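Local coordinates for protein glycerol dehydratase (Clostridium butyricum, PDB 1R9D) that probably dehydrates glycerol, without coenzyme B12, as a lyase of the glycyl radical enzyme family related to pyruvate formate lyase, at residues R50-L55 against I209-A214; P520-M525 against K534-G539; K129-L134 against E515-P520; K258-A263 against Q290-Y295. All coordinates share one frame; numbering follows the deposited sequence.

Contact 1: R50-L55 against I209-A214; sequences RRALAL and IISCEA
A52 and S211 mark the closest approach of two helical segments, R50-L55 and I209-A214, which run nearly parallel, their axes 8.5 Å apart and only 11° from a common direction. The CA atoms of these two residues lie 5.3 Å from each other, and the small side chains between them allow such closeness. A52 points its methyl at the opposite helix, where CB meets S211 OG at 3.6 Å. This is a van der Waals contact, because the hydroxyl finds its polar partner within its own helix: it bonds to the carbonyl oxygen of S207, one turn back. Serine suits the place, being small and able to satisfy its oxygen without leaving the helix. On one flank I210 brings its CG2 branch to 4.2 Å from A52 CB, and its CD1 reaches L53 CD2, at 4.3 Å. The CB of L53 faces away from the partner, yet its branch end turns back to make this touch. On the other flank L55 holds CG anti to its backbone N (chi1 178°), and its CD2 rests 4.1 Å from S211 CB. Leucine supplies an apolar branch that lies against the serine's CB. Around the pair, helix 520-524 packs against both helices through P520 and F521, helix 30-40 lies against R51 and A54, and helix 169-190 backs I209, C212 and E213.

Contact 2: P520-M525 against K534-G539; sequences PFLSSM and KSLQDG
S523 OG is held by two backbone groups: it accepts a nearly straight hydrogen bond from L536 N (3.0 Å, 164° at the hydrogen) and is also hydrogen-bonded to the carbonyl oxygen of L519, one turn earlier. A short helix, 520-524, is thereby fastened to a type I beta turn, L536 to G539, in the loop leading to strand 543-551. Serine suits this buried place, since its hydroxyl can bond both to the preceding turn of its own chain and to the backbone of the facing loop. S535 CB and L536 CB each lie 3.6 Å from S523 OG. A second tie to the same region comes from Q537, whose chain bends at chi2 (64°) so that its amide comes back toward the helix; OE1 accepts from L519 N, just ahead of the first helical turn. The turn is braced internally as well. S535 OG donates to D538 OD2 at 2.7 Å, meeting that oxygen from above the carboxylate plane, and accepts a weak bond from D538 N. G539, whose N bonds to L536 O, takes a positive phi of 89°, where a side chain would press on the carbonyl oxygen of D538. L522, whose side chain is about 14 Å from a bound glycerol, crosses the side chain of L536 at about a right angle, and the CD2 atoms of the two leucines meet at 3.9 Å.

Contact 3: K129-L134 against E515-P520; sequences KTTSEL and ERAPLP
R516 lays its guanidinium against L134 while reaching for the backbone at T130. The arginine chain is extended from CG to NE, which carries the charged group across to the first turn of helix 131-138. There L134 CB sits over one face of the guanidinium, 3.7 Å above the plane and toward its rim, and L134 CD2 lies 3.6 Å from R516 NE. At the edge, NH1 donates to T130 O (2.9 Å, 140° at the hydrogen), the donor standing 34° out of the carbonyl plane. NH1 also bonds to G128 O, and NH2 to the backbone oxygen of E43 of the second subunit, which suits arginine, with several N-H groups to share among three carbonyls. E515 crosses L134 at about a right angle, E515 CD lying 3.6 Å from L134 CD2, and its OE1 is hydrogen-bonded to Y138. T131 and R516 slide past each other in opposite directions, and T131 CG2 touches A517 CB at 3.8 Å. At the start of the same helix E133 N bonds to T130 OG1 and T130 N to E133 OE2. These reciprocal bonds, reinforced by one from T130 OG1 to E133 OE2, form a capping box, a common helix N-terminal motif, on a helix whose first turn meets the C-terminal end of helix 484-516 near the second subunit.

Contact 4: K258-A263 against Q290-Y295; sequences KSFYEA and QYMYPY
A capping box starts helix 260-277, and in this first turn F260 and A263 pack on M292 and Y295 of helix 288-298. A263 directs its methyl over the face of the Y295 ring, a CH-pi contact with CB 4.1 Å from the centroid and 29° off the normal. Alanine is short enough to let the aromatic ring come this near. M292, bent at chi2 (-59°) and chi3, curls its CE back to 3.9 Å from A263 CB. F260 instead presents a ring edge: CE1 lies 3.9 Å from M292 O, close to the ring plane, and CD1 meets Y295 CB at 4.2 Å. Helix 288-298 is kinked at P294 and Y295, because P294 has no N-H to give and Y295 N makes just a weak bond to M292 O. Separately, one water bridges the two segments, donating to K258 O and, at 2.7 Å, to Y295 O. At the start of helix 260-277, E262 OE2 accepts from K258 N and S259 N and forms a salt bridge with K251, while S259 OG takes a weak bond from E262 N. The contact thus joins a capped helix start, through CH-pi and apolar touches, to a proline-kinked helix.

In the fold
From the N terminus, helix 47-61 supplies the first half of contact 1, and the chain then passes through 129-134 before 209-214 closes that loop. Contact 4 follows as a short local closure between two successive helices, 260-277 and 288-298. Far later, 515-520 returns to 129-134 to close contact 3, so contacts 1 and 3 cross, and contact 4 falls within the long span of contact 3. Contact 2 comes last, beginning at the shared P520. Contacts 1, 2 and 3 touch one another, P520 packing on R51 and S211, and together they join helices 47-61, 197-230 and 131-138 to the 515-539 region. Contact 4 stands apart, its centre about 26 Å from that of contact 2.

Contact 1: R50-L55 against I209-A214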
loop_
_atom_site.group_PDB
_atom_site.type_symbol
_atom_site.label_atom_id
_atom_site.label_comp_id
_atom_site.label_asym_id
_atom_site.label_seq_id
_atom_site.Cartn_x
_atom_site.Cartn_y
_atom_site.Cartn_z
ATOM N N ARG A 50 7.175 -10.141 3.255
ATOM C CA ARG A 50 6.907 -11.326 2.443
ATOM C C ARG A 50 8.084 -11.551 1.496
ATOM O O ARG A 50 8.505 -12.686 1.263
ATOM C CB ARG A 50 5.623 -11.150 1.627
ATOM C CG ARG A 50 4.351 -11.246 2.451
ATOM C CD ARG A 50 3.403 -12.284 1.861
ATOM N NE ARG A 50 2.451 -11.698 0.938
ATOM C CZ ARG A 50 1.552 -12.386 0.245
ATOM N NH1 ARG A 50 1.474 -13.706 0.357
ATOM N NH2 ARG A 50 0.713 -11.743 -0.546
ATOM N N ARG A 51 8.614 -10.457 0.956
ATOM C CA ARG A 51 9.746 -10.527 0.040
ATOM C C ARG A 51 11.014 -11.000 0.757
ATOM O O ARG A 51 11.801 -11.766 0.202
ATOM C CB ARG A 51 10.000 -9.154 -0.597
ATOM C CG ARG A 51 8.919 -8.677 -1.573
ATOM C CD ARG A 51 8.810 -9.595 -2.791
ATOM N NE ARG A 51 10.127 -9.893 -3.349
ATOM C CZ ARG A 51 10.336 -10.596 -4.458
ATOM N NH1 ARG A 51 9.311 -11.079 -5.150
ATOM N NH2 ARG A 51 11.577 -10.835 -4.860
ATOM N N ALA A 52 11.217 -10.535 1.988
ATOM C CA ALA A 52 12.394 -10.929 2.757
ATOM C C ALA A 52 12.322 -12.409 3.139
ATOM O O ALA A 52 13.295 -13.147 2.978
ATOM C CB ALA A 52 12.516 -10.070 4.013
ATOM N N LEU A 53 11.166 -12.833 3.639
ATOM C CA LEU A 53 10.968 -14.226 4.048
ATOM C C LEU A 53 11.023 -15.183 2.861
ATOM O O LEU A 53 11.420 -16.341 3.006
ATOM C CB LEU A 53 9.631 -14.370 4.780
ATOM C CG LEU A 53 9.554 -13.610 6.108
ATOM C CD1 LEU A 53 8.122 -13.556 6.601
ATOM C CD2 LEU A 53 10.458 -14.288 7.132
ATOM N N ALA A 54 10.626 -14.701 1.686
ATOM C CA ALA A 54 10.657 -15.522 0.481
ATOM C C ALA A 54 12.107 -15.723 0.052
ATOM O O ALA A 54 12.517 -16.836 -0.284
ATOM C CB ALA A 54 9.861 -14.856 -0.637
ATOM N N LEU A 55 12.890 -14.645 0.058
ATOM C CA LEU A 55 14.296 -14.753 -0.314
ATOM C C LEU A 55 14.978 -15.722 0.652
ATOM O O LEU A 55 15.789 -16.550 0.246
ATOM C CB LEU A 55 14.982 -13.378 -0.266
ATOM C CG LEU A 55 16.478 -13.370 -0.604
ATOM C CD1 LEU A 55 16.691 -13.958 -1.992
ATOM C CD2 LEU A 55 17.027 -11.953 -0.548
ATOM N N ILE A 209 17.545 -6.968 7.329
ATOM C CA ILE A 209 18.307 -7.843 8.215
ATOM C C ILE A 209 18.064 -9.314 7.889
ATOM O O ILE A 209 19.014 -10.094 7.774
ATOM C CB ILE A 209 17.954 -7.556 9.693
ATOM C CG1 ILE A 209 18.405 -6.136 10.048
ATOM C CG2 ILE A 209 18.628 -8.580 10.607
ATOM C CD1 ILE A 209 18.000 -5.671 11.431
ATOM N N ILE A 210 16.798 -9.684 7.734
ATOM C CA ILE A 210 16.434 -11.055 7.399
ATOM C C ILE A 210 17.080 -11.451 6.070
ATOM O O ILE A 210 17.622 -12.554 5.929
ATOM C CB ILE A 210 14.900 -11.201 7.281
ATOM C CG1 ILE A 210 14.258 -11.035 8.663
ATOM C CG2 ILE A 210 14.541 -12.555 6.672
ATOM C CD1 ILE A 210 12.749 -10.927 8.636
ATOM N N SER A 211 17.029 -10.541 5.100
ATOM C CA SER A 211 17.591 -10.802 3.778
ATOM C C SER A 211 19.099 -11.016 3.798
ATOM O O SER A 211 19.612 -11.942 3.161
ATOM C CB SER A 211 17.247 -9.650 2.825
ATOM O OG SER A 211 15.847 -9.552 2.646
ATOM N N CYS A 212 19.812 -10.159 4.519
ATOM C CA CYS A 212 21.260 -10.280 4.603
ATOM C C CYS A 212 21.678 -11.507 5.413
ATOM O O CYS A 212 22.718 -12.114 5.143
ATOM C CB CYS A 212 21.863 -9.007 5.199
ATOM S SG CYS A 212 21.823 -7.591 4.045
ATOM N N GLU A 213 20.870 -11.876 6.403
ATOM C CA GLU A 213 21.181 -13.051 7.207
ATOM C C GLU A 213 21.016 -14.282 6.326
ATOM O O GLU A 213 21.736 -15.270 6.481
ATOM C CB GLU A 213 20.258 -13.135 8.430
ATOM C CG GLU A 213 20.409 -11.954 9.377
ATOM C CD GLU A 213 19.560 -12.068 10.629
ATOM O OE1 GLU A 213 18.368 -12.438 10.521
ATOM O OE2 GLU A 213 20.085 -11.772 11.726
ATOM N N ALA A 214 20.071 -14.213 5.392
ATOM C CA ALA A 214 19.834 -15.323 4.479
ATOM C C ALA A 214 21.018 -15.445 3.524
ATOM O O ALA A 214 21.403 -16.552 3.140
ATOM C CB ALA A 214 18.544 -15.103 3.693
#

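Contact 2: P520-M525 against K534-G539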
loop_
_atom_site.group_PDB
_atom_site.type_symbol
_atom_site.label_atom_id
_atom_site.label_comp_id
_atom_site.label_asym_id
_atom_site.label_seq_id
_atom_site.Cartn_x
_atom_site.Cartn_y
_atom_site.Cartn_z
ATOM N N PRO A 520 14.063 -5.912 -0.509
ATOM C CA PRO A 520 14.890 -5.707 0.688
ATOM C C PRO A 520 16.396 -5.855 0.466
ATOM O O PRO A 520 17.176 -4.988 0.859
ATOM C CB PRO A 520 14.371 -6.771 1.666
ATOM C CG PRO A 520 13.014 -7.112 1.157
ATOM C CD PRO A 520 13.179 -7.075 -0.331
ATOM N N PHE A 521 16.808 -6.954 -0.160
ATOM C CA PHE A 521 18.232 -7.195 -0.376
ATOM C C PHE A 521 18.897 -6.158 -1.286
ATOM O O PHE A 521 19.889 -5.531 -0.909
ATOM C CB PHE A 521 18.455 -8.606 -0.936
ATOM C CG PHE A 521 19.906 -8.982 -1.069
ATOM C CD1 PHE A 521 20.510 -9.052 -2.322
ATOM C CD2 PHE A 521 20.677 -9.237 0.061
ATOM C CE1 PHE A 521 21.864 -9.371 -2.451
ATOM C CE2 PHE A 521 22.032 -9.558 -0.053
ATOM C CZ PHE A 521 22.629 -9.625 -1.312
ATOM N N LEU A 522 18.348 -5.979 -2.480
ATOM C CA LEU A 522 18.905 -5.018 -3.425
ATOM C C LEU A 522 18.957 -3.607 -2.827
ATOM O O LEU A 522 19.964 -2.907 -2.939
ATOM C CB LEU A 522 18.063 -4.996 -4.702
ATOM C CG LEU A 522 18.608 -4.112 -5.827
ATOM C CD1 LEU A 522 19.864 -4.750 -6.400
ATOM C CD2 LEU A 522 17.554 -3.937 -6.915
ATOM N N SER A 523 17.868 -3.200 -2.181
ATOM C CA SER A 523 17.784 -1.865 -1.595
ATOM C C SER A 523 18.835 -1.569 -0.534
ATOM O O SER A 523 19.286 -0.429 -0.398
ATOM C CB SER A 523 16.389 -1.642 -1.000
ATOM O OG SER A 523 15.388 -1.705 -2.003
ATOM N N SER A 524 19.233 -2.592 0.213
ATOM C CA SER A 524 20.213 -2.411 1.276
ATOM C C SER A 524 21.577 -1.976 0.758
ATOM O O SER A 524 22.390 -1.447 1.513
ATOM C CB SER A 524 20.357 -3.706 2.087
ATOM O OG SER A 524 20.965 -4.733 1.319
ATOM N N MET A 525 21.824 -2.192 -0.531
ATOM C CA MET A 525 23.108 -1.843 -1.124
ATOM C C MET A 525 23.103 -0.584 -1.993
ATOM O O MET A 525 24.025 -0.371 -2.779
ATOM C CB MET A 525 23.636 -3.034 -1.930
ATOM C CG MET A 525 23.845 -4.277 -1.075
ATOM S SD MET A 525 24.407 -5.697 -2.025
ATOM C CE MET A 525 22.907 -6.168 -2.818
ATOM N N LYS A 534 13.395 3.115 3.513
ATOM C CA LYS A 534 12.470 2.800 2.425
ATOM C C LYS A 534 13.173 2.138 1.240
ATOM O O LYS A 534 14.334 2.415 0.956
ATOM C CB LYS A 534 11.757 4.077 1.964
ATOM C CG LYS A 534 12.710 5.212 1.641
ATOM C CD LYS A 534 11.996 6.563 1.526
ATOM C CE LYS A 534 11.010 6.587 0.376
ATOM N NZ LYS A 534 10.563 7.972 0.030
ATOM N N SER A 535 12.455 1.258 0.551
ATOM C CA SER A 535 13.013 0.541 -0.592
ATOM C C SER A 535 13.264 1.405 -1.825
ATOM O O SER A 535 12.807 2.549 -1.918
ATOM C CB SER A 535 12.078 -0.594 -0.997
ATOM O OG SER A 535 10.870 -0.066 -1.515
ATOM N N LEU A 536 13.982 0.821 -2.776
ATOM C CA LEU A 536 14.298 1.465 -4.044
ATOM C C LEU A 536 12.972 1.749 -4.749
ATOM O O LEU A 536 12.774 2.822 -5.314
ATOM C CB LEU A 536 15.147 0.512 -4.891
ATOM C CG LEU A 536 16.595 0.801 -5.296
ATOM C CD1 LEU A 536 17.225 1.905 -4.467
ATOM C CD2 LEU A 536 17.372 -0.503 -5.183
ATOM N N GLN A 537 12.060 0.780 -4.700
ATOM C CA GLN A 537 10.756 0.925 -5.333
ATOM C C GLN A 537 9.955 2.080 -4.728
ATOM O O GLN A 537 9.105 2.668 -5.393
ATOM C CB GLN A 537 9.950 -0.375 -5.208
ATOM C CG GLN A 537 10.543 -1.576 -5.946
ATOM C CD GLN A 537 11.889 -2.000 -5.394
ATOM O OE1 GLN A 537 12.092 -2.025 -4.183
ATOM N NE2 GLN A 537 12.812 -2.349 -6.280
ATOM N N ASP A 538 10.232 2.402 -3.467
ATOM C CA ASP A 538 9.524 3.486 -2.786
ATOM C C ASP A 538 10.265 4.822 -2.780
ATOM O O ASP A 538 9.919 5.723 -2.011
ATOM C CB ASP A 538 9.190 3.072 -1.351
ATOM C CG ASP A 538 8.142 1.974 -1.296
ATOM O OD1 ASP A 538 6.999 2.227 -1.740
ATOM O OD2 ASP A 538 8.457 0.862 -0.816
ATOM N N GLY A 539 11.286 4.945 -3.624
ATOM C CA GLY A 539 12.033 6.193 -3.723
ATOM C C GLY A 539 13.228 6.394 -2.804
ATOM O O GLY A 539 13.708 7.520 -2.652
#

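Contact 3: K129-L134 against E515-P520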
loop_
_atom_site.group_PDB
_atom_site.type_symbol
_atom_site.label_atom_id
_atom_site.label_comp_id
_atom_site.label_asym_id
_atom_site.label_seq_id
_atom_site.Cartn_x
_atom_site.Cartn_y
_atom_site.Cartn_z
ATOM N N LYS A 129 -2.146 -12.264 -8.614
ATOM C CA LYS A 129 -1.279 -11.751 -7.555
ATOM C C LYS A 129 0.084 -11.225 -7.992
ATOM O O LYS A 129 0.935 -10.934 -7.150
ATOM C CB LYS A 129 -1.083 -12.847 -6.506
ATOM C CG LYS A 129 -2.395 -13.418 -5.995
ATOM C CD LYS A 129 -2.169 -14.591 -5.061
ATOM C CE LYS A 129 -3.495 -15.232 -4.670
ATOM N NZ LYS A 129 -3.284 -16.507 -3.929
ATOM N N THR A 130 0.287 -11.089 -9.296
ATOM C CA THR A 130 1.562 -10.617 -9.817
ATOM C C THR A 130 1.608 -9.100 -9.950
ATOM O O THR A 130 0.585 -8.424 -9.841
ATOM C CB THR A 130 1.846 -11.210 -11.212
ATOM O OG1 THR A 130 0.845 -10.753 -12.130
ATOM C CG2 THR A 130 1.824 -12.739 -11.164
ATOM N N THR A 131 2.804 -8.575 -10.182
ATOM C CA THR A 131 2.969 -7.141 -10.377
ATOM C C THR A 131 2.331 -6.747 -11.715
ATOM O O THR A 131 1.699 -5.695 -11.816
ATOM C CB THR A 131 4.466 -6.730 -10.378
ATOM O OG1 THR A 131 5.184 -7.508 -11.344
ATOM C CG2 THR A 131 5.085 -6.949 -9.001
ATOM N N SER A 132 2.482 -7.599 -12.731
ATOM C CA SER A 132 1.911 -7.325 -14.054
ATOM C C SER A 132 0.395 -7.134 -14.010
ATOM O O SER A 132 -0.147 -6.226 -14.638
ATOM C CB SER A 132 2.246 -8.456 -15.044
ATOM O OG SER A 132 1.608 -9.682 -14.700
ATOM N N GLU A 133 -0.295 -7.981 -13.255
ATOM C CA GLU A 133 -1.747 -7.871 -13.181
ATOM C C GLU A 133 -2.200 -6.597 -12.465
ATOM O O GLU A 133 -3.178 -5.969 -12.869
ATOM C CB GLU A 133 -2.316 -9.139 -12.531
ATOM C CG GLU A 133 -2.006 -10.366 -13.399
ATOM C CD GLU A 133 -2.224 -11.697 -12.705
ATOM O OE1 GLU A 133 -3.252 -12.354 -12.987
ATOM O OE2 GLU A 133 -1.362 -12.086 -11.885
ATOM N N LEU A 134 -1.480 -6.196 -11.422
ATOM C CA LEU A 134 -1.832 -4.970 -10.707
ATOM C C LEU A 134 -1.530 -3.754 -11.595
ATOM O O LEU A 134 -2.289 -2.789 -11.613
ATOM C CB LEU A 134 -1.042 -4.873 -9.400
ATOM C CG LEU A 134 -1.258 -3.602 -8.570
ATOM C CD1 LEU A 134 -2.719 -3.485 -8.168
ATOM C CD2 LEU A 134 -0.367 -3.647 -7.342
ATOM N N GLU A 515 4.170 -1.702 -4.711
ATOM C CA GLU A 515 3.088 -2.287 -3.926
ATOM C C GLU A 515 3.226 -3.787 -3.700
ATOM O O GLU A 515 2.910 -4.282 -2.618
ATOM C CB GLU A 515 1.743 -1.995 -4.602
ATOM C CG GLU A 515 0.517 -2.319 -3.760
ATOM C CD GLU A 515 -0.767 -1.758 -4.361
ATOM O OE1 GLU A 515 -0.714 -0.649 -4.946
ATOM O OE2 GLU A 515 -1.831 -2.414 -4.235
ATOM N N ARG A 516 3.710 -4.508 -4.706
ATOM C CA ARG A 516 3.828 -5.958 -4.582
ATOM C C ARG A 516 5.220 -6.573 -4.576
ATOM O O ARG A 516 5.383 -7.709 -4.121
ATOM C CB ARG A 516 2.975 -6.627 -5.661
ATOM C CG ARG A 516 1.486 -6.418 -5.439
ATOM C CD ARG A 516 0.624 -7.162 -6.448
ATOM N NE ARG A 516 -0.791 -7.027 -6.107
ATOM C CZ ARG A 516 -1.788 -7.612 -6.761
ATOM N NH1 ARG A 516 -1.539 -8.384 -7.811
ATOM N NH2 ARG A 516 -3.039 -7.431 -6.355
ATOM N N ALA A 517 6.225 -5.850 -5.063
ATOM C CA ALA A 517 7.572 -6.403 -5.081
ATOM C C ALA A 517 8.707 -5.477 -4.635
ATOM O O ALA A 517 9.692 -5.297 -5.354
ATOM C CB ALA A 517 7.883 -6.980 -6.478
ATOM N N PRO A 518 8.578 -4.856 -3.452
ATOM C CA PRO A 518 9.674 -3.986 -3.016
ATOM C C PRO A 518 10.811 -4.957 -2.673
ATOM O O PRO A 518 10.553 -6.036 -2.135
ATOM C CB PRO A 518 9.082 -3.274 -1.800
ATOM C CG PRO A 518 8.136 -4.301 -1.242
ATOM C CD PRO A 518 7.466 -4.839 -2.486
ATOM N N LEU A 519 12.052 -4.596 -2.991
ATOM C CA LEU A 519 13.184 -5.498 -2.761
ATOM C C LEU A 519 14.123 -5.141 -1.609
ATOM O O LEU A 519 14.922 -4.212 -1.711
ATOM C CB LEU A 519 13.994 -5.626 -4.056
ATOM C CG LEU A 519 13.195 -6.029 -5.301
ATOM C CD1 LEU A 519 14.161 -6.274 -6.450
ATOM C CD2 LEU A 519 12.377 -7.286 -5.031
ATOM N N PRO A 520 14.063 -5.912 -0.509
ATOM C CA PRO A 520 14.890 -5.707 0.688
ATOM C C PRO A 520 16.396 -5.855 0.466
ATOM O O PRO A 520 17.176 -4.988 0.859
ATOM C CB PRO A 520 14.371 -6.771 1.666
ATOM C CG PRO A 520 13.014 -7.112 1.157
ATOM C CD PRO A 520 13.179 -7.075 -0.331
#

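Contact 4: K258-A263 against Q290-Y295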
loop_
_atom_site.group_PDB
_atom_site.type_symbol
_atom_site.label_atom_id
_atom_site.label_comp_id
_atom_site.label_asym_id
_atom_site.label_seq_id
_atom_site.Cartn_x
_atom_site.Cartn_y
_atom_site.Cartn_z
ATOM N N LYS A 258 39.489 -9.411 2.361
ATOM C CA LYS A 258 40.811 -8.919 2.725
ATOM C C LYS A 258 41.743 -9.122 1.532
ATOM O O LYS A 258 42.335 -8.171 1.017
ATOM C CB LYS A 258 41.337 -9.692 3.939
ATOM C CG LYS A 258 42.771 -9.364 4.341
ATOM C CD LYS A 258 42.885 -8.017 5.039
ATOM C CE LYS A 258 44.295 -7.809 5.581
ATOM N NZ LYS A 258 44.435 -6.523 6.324
ATOM N N SER A 259 41.857 -10.367 1.087
ATOM C CA SER A 259 42.716 -10.708 -0.041
ATOM C C SER A 259 41.950 -10.578 -1.356
ATOM O O SER A 259 40.733 -10.387 -1.357
ATOM C CB SER A 259 43.210 -12.144 0.102
ATOM O OG SER A 259 42.134 -13.047 -0.056
ATOM N N PHE A 260 42.662 -10.704 -2.472
ATOM C CA PHE A 260 42.031 -10.596 -3.784
ATOM C C PHE A 260 41.064 -11.748 -4.055
ATOM O O PHE A 260 39.972 -11.536 -4.580
ATOM C CB PHE A 260 43.094 -10.537 -4.889
ATOM C CG PHE A 260 42.546 -10.146 -6.238
ATOM C CD1 PHE A 260 42.054 -8.860 -6.455
ATOM C CD2 PHE A 260 42.511 -11.062 -7.283
ATOM C CE1 PHE A 260 41.531 -8.495 -7.696
ATOM C CE2 PHE A 260 41.990 -10.708 -8.533
ATOM C CZ PHE A 260 41.500 -9.419 -8.738
ATOM N N TYR A 261 41.457 -12.968 -3.695
ATOM C CA TYR A 261 40.599 -14.128 -3.917
ATOM C C TYR A 261 39.287 -13.918 -3.155
ATOM O O TYR A 261 38.205 -14.179 -3.679
ATOM C CB TYR A 261 41.298 -15.403 -3.421
ATOM C CG TYR A 261 40.779 -16.717 -3.993
ATOM C CD1 TYR A 261 39.480 -16.839 -4.487
ATOM C CD2 TYR A 261 41.580 -17.862 -3.971
ATOM C CE1 TYR A 261 38.994 -18.065 -4.941
ATOM C CE2 TYR A 261 41.105 -19.085 -4.417
ATOM C CZ TYR A 261 39.816 -19.186 -4.899
ATOM O OH TYR A 261 39.348 -20.410 -5.317
ATOM N N GLU A 262 39.393 -13.444 -1.916
ATOM C CA GLU A 262 38.217 -13.190 -1.088
ATOM C C GLU A 262 37.324 -12.124 -1.722
ATOM O O GLU A 262 36.102 -12.245 -1.708
ATOM C CB GLU A 262 38.636 -12.745 0.316
ATOM C CG GLU A 262 39.232 -13.866 1.166
ATOM C CD GLU A 262 39.823 -13.370 2.473
ATOM O OE1 GLU A 262 40.319 -14.213 3.258
ATOM O OE2 GLU A 262 39.800 -12.141 2.718
ATOM N N ALA A 263 37.938 -11.082 -2.277
ATOM C CA ALA A 263 37.178 -10.012 -2.923
ATOM C C ALA A 263 36.441 -10.554 -4.150
ATOM O O ALA A 263 35.270 -10.240 -4.368
ATOM C CB ALA A 263 38.111 -8.872 -3.322
ATOM N N GLN A 290 37.866 -0.078 -10.462
ATOM C CA GLN A 290 38.041 0.878 -9.381
ATOM C C GLN A 290 37.855 0.288 -7.983
ATOM O O GLN A 290 38.630 0.604 -7.079
ATOM C CB GLN A 290 37.099 2.064 -9.583
ATOM C CG GLN A 290 37.337 2.793 -10.906
ATOM C CD GLN A 290 38.774 3.267 -11.058
ATOM O OE1 GLN A 290 39.298 3.967 -10.194
ATOM N NE2 GLN A 290 39.418 2.887 -12.161
ATOM N N TYR A 291 36.848 -0.557 -7.786
ATOM C CA TYR A 291 36.659 -1.132 -6.455
ATOM C C TYR A 291 37.412 -2.440 -6.218
ATOM O O TYR A 291 37.569 -2.866 -5.076
ATOM C CB TYR A 291 35.160 -1.294 -6.116
ATOM C CG TYR A 291 34.308 -2.091 -7.084
ATOM C CD1 TYR A 291 34.395 -3.482 -7.154
ATOM C CD2 TYR A 291 33.379 -1.450 -7.908
ATOM C CE1 TYR A 291 33.574 -4.218 -8.017
ATOM C CE2 TYR A 291 32.557 -2.174 -8.776
ATOM C CZ TYR A 291 32.659 -3.554 -8.827
ATOM O OH TYR A 291 31.857 -4.265 -9.692
ATOM N N MET A 292 37.897 -3.071 -7.282
ATOM C CA MET A 292 38.638 -4.321 -7.117
ATOM C C MET A 292 40.144 -4.100 -7.019
ATOM O O MET A 292 40.853 -4.904 -6.410
ATOM C CB MET A 292 38.356 -5.286 -8.272
ATOM C CG MET A 292 36.937 -5.832 -8.324
ATOM S SD MET A 292 36.447 -6.728 -6.822
ATOM C CE MET A 292 37.209 -8.350 -7.109
ATOM N N TYR A 293 40.634 -3.009 -7.601
ATOM C CA TYR A 293 42.068 -2.729 -7.587
ATOM C C TYR A 293 42.708 -2.678 -6.195
ATOM O O TYR A 293 43.795 -3.224 -5.989
ATOM C CB TYR A 293 42.370 -1.427 -8.339
ATOM C CG TYR A 293 43.839 -1.065 -8.327
ATOM C CD1 TYR A 293 44.774 -1.841 -9.011
ATOM C CD2 TYR A 293 44.298 0.026 -7.595
ATOM C CE1 TYR A 293 46.132 -1.538 -8.961
ATOM C CE2 TYR A 293 45.651 0.336 -7.536
ATOM C CZ TYR A 293 46.563 -0.449 -8.220
ATOM O OH TYR A 293 47.905 -0.151 -8.145
ATOM N N PRO A 294 42.054 -2.014 -5.226
ATOM C CA PRO A 294 42.640 -1.947 -3.884
ATOM C C PRO A 294 42.969 -3.318 -3.290
ATOM O O PRO A 294 43.991 -3.481 -2.626
ATOM C CB PRO A 294 41.577 -1.199 -3.089
ATOM C CG PRO A 294 41.028 -0.247 -4.114
ATOM C CD PRO A 294 40.866 -1.145 -5.321
ATOM N N TYR A 295 42.112 -4.301 -3.529
ATOM C CA TYR A 295 42.350 -5.642 -3.009
ATOM C C TYR A 295 43.497 -6.324 -3.748
ATOM O O TYR A 295 44.252 -7.097 -3.157
ATOM C CB TYR A 295 41.073 -6.480 -3.094
ATOM C CG TYR A 295 39.953 -5.912 -2.252
ATOM C CD1 TYR A 295 39.074 -4.963 -2.772
ATOM C CD2 TYR A 295 39.812 -6.273 -0.909
ATOM C CE1 TYR A 295 38.086 -4.382 -1.976
ATOM C CE2 TYR A 295 38.828 -5.696 -0.104
ATOM C CZ TYR A 295 37.972 -4.749 -0.643
ATOM O OH TYR A 295 37.020 -4.153 0.154
HETATM O O HOH W 1 44.320 -7.514 -0.481
#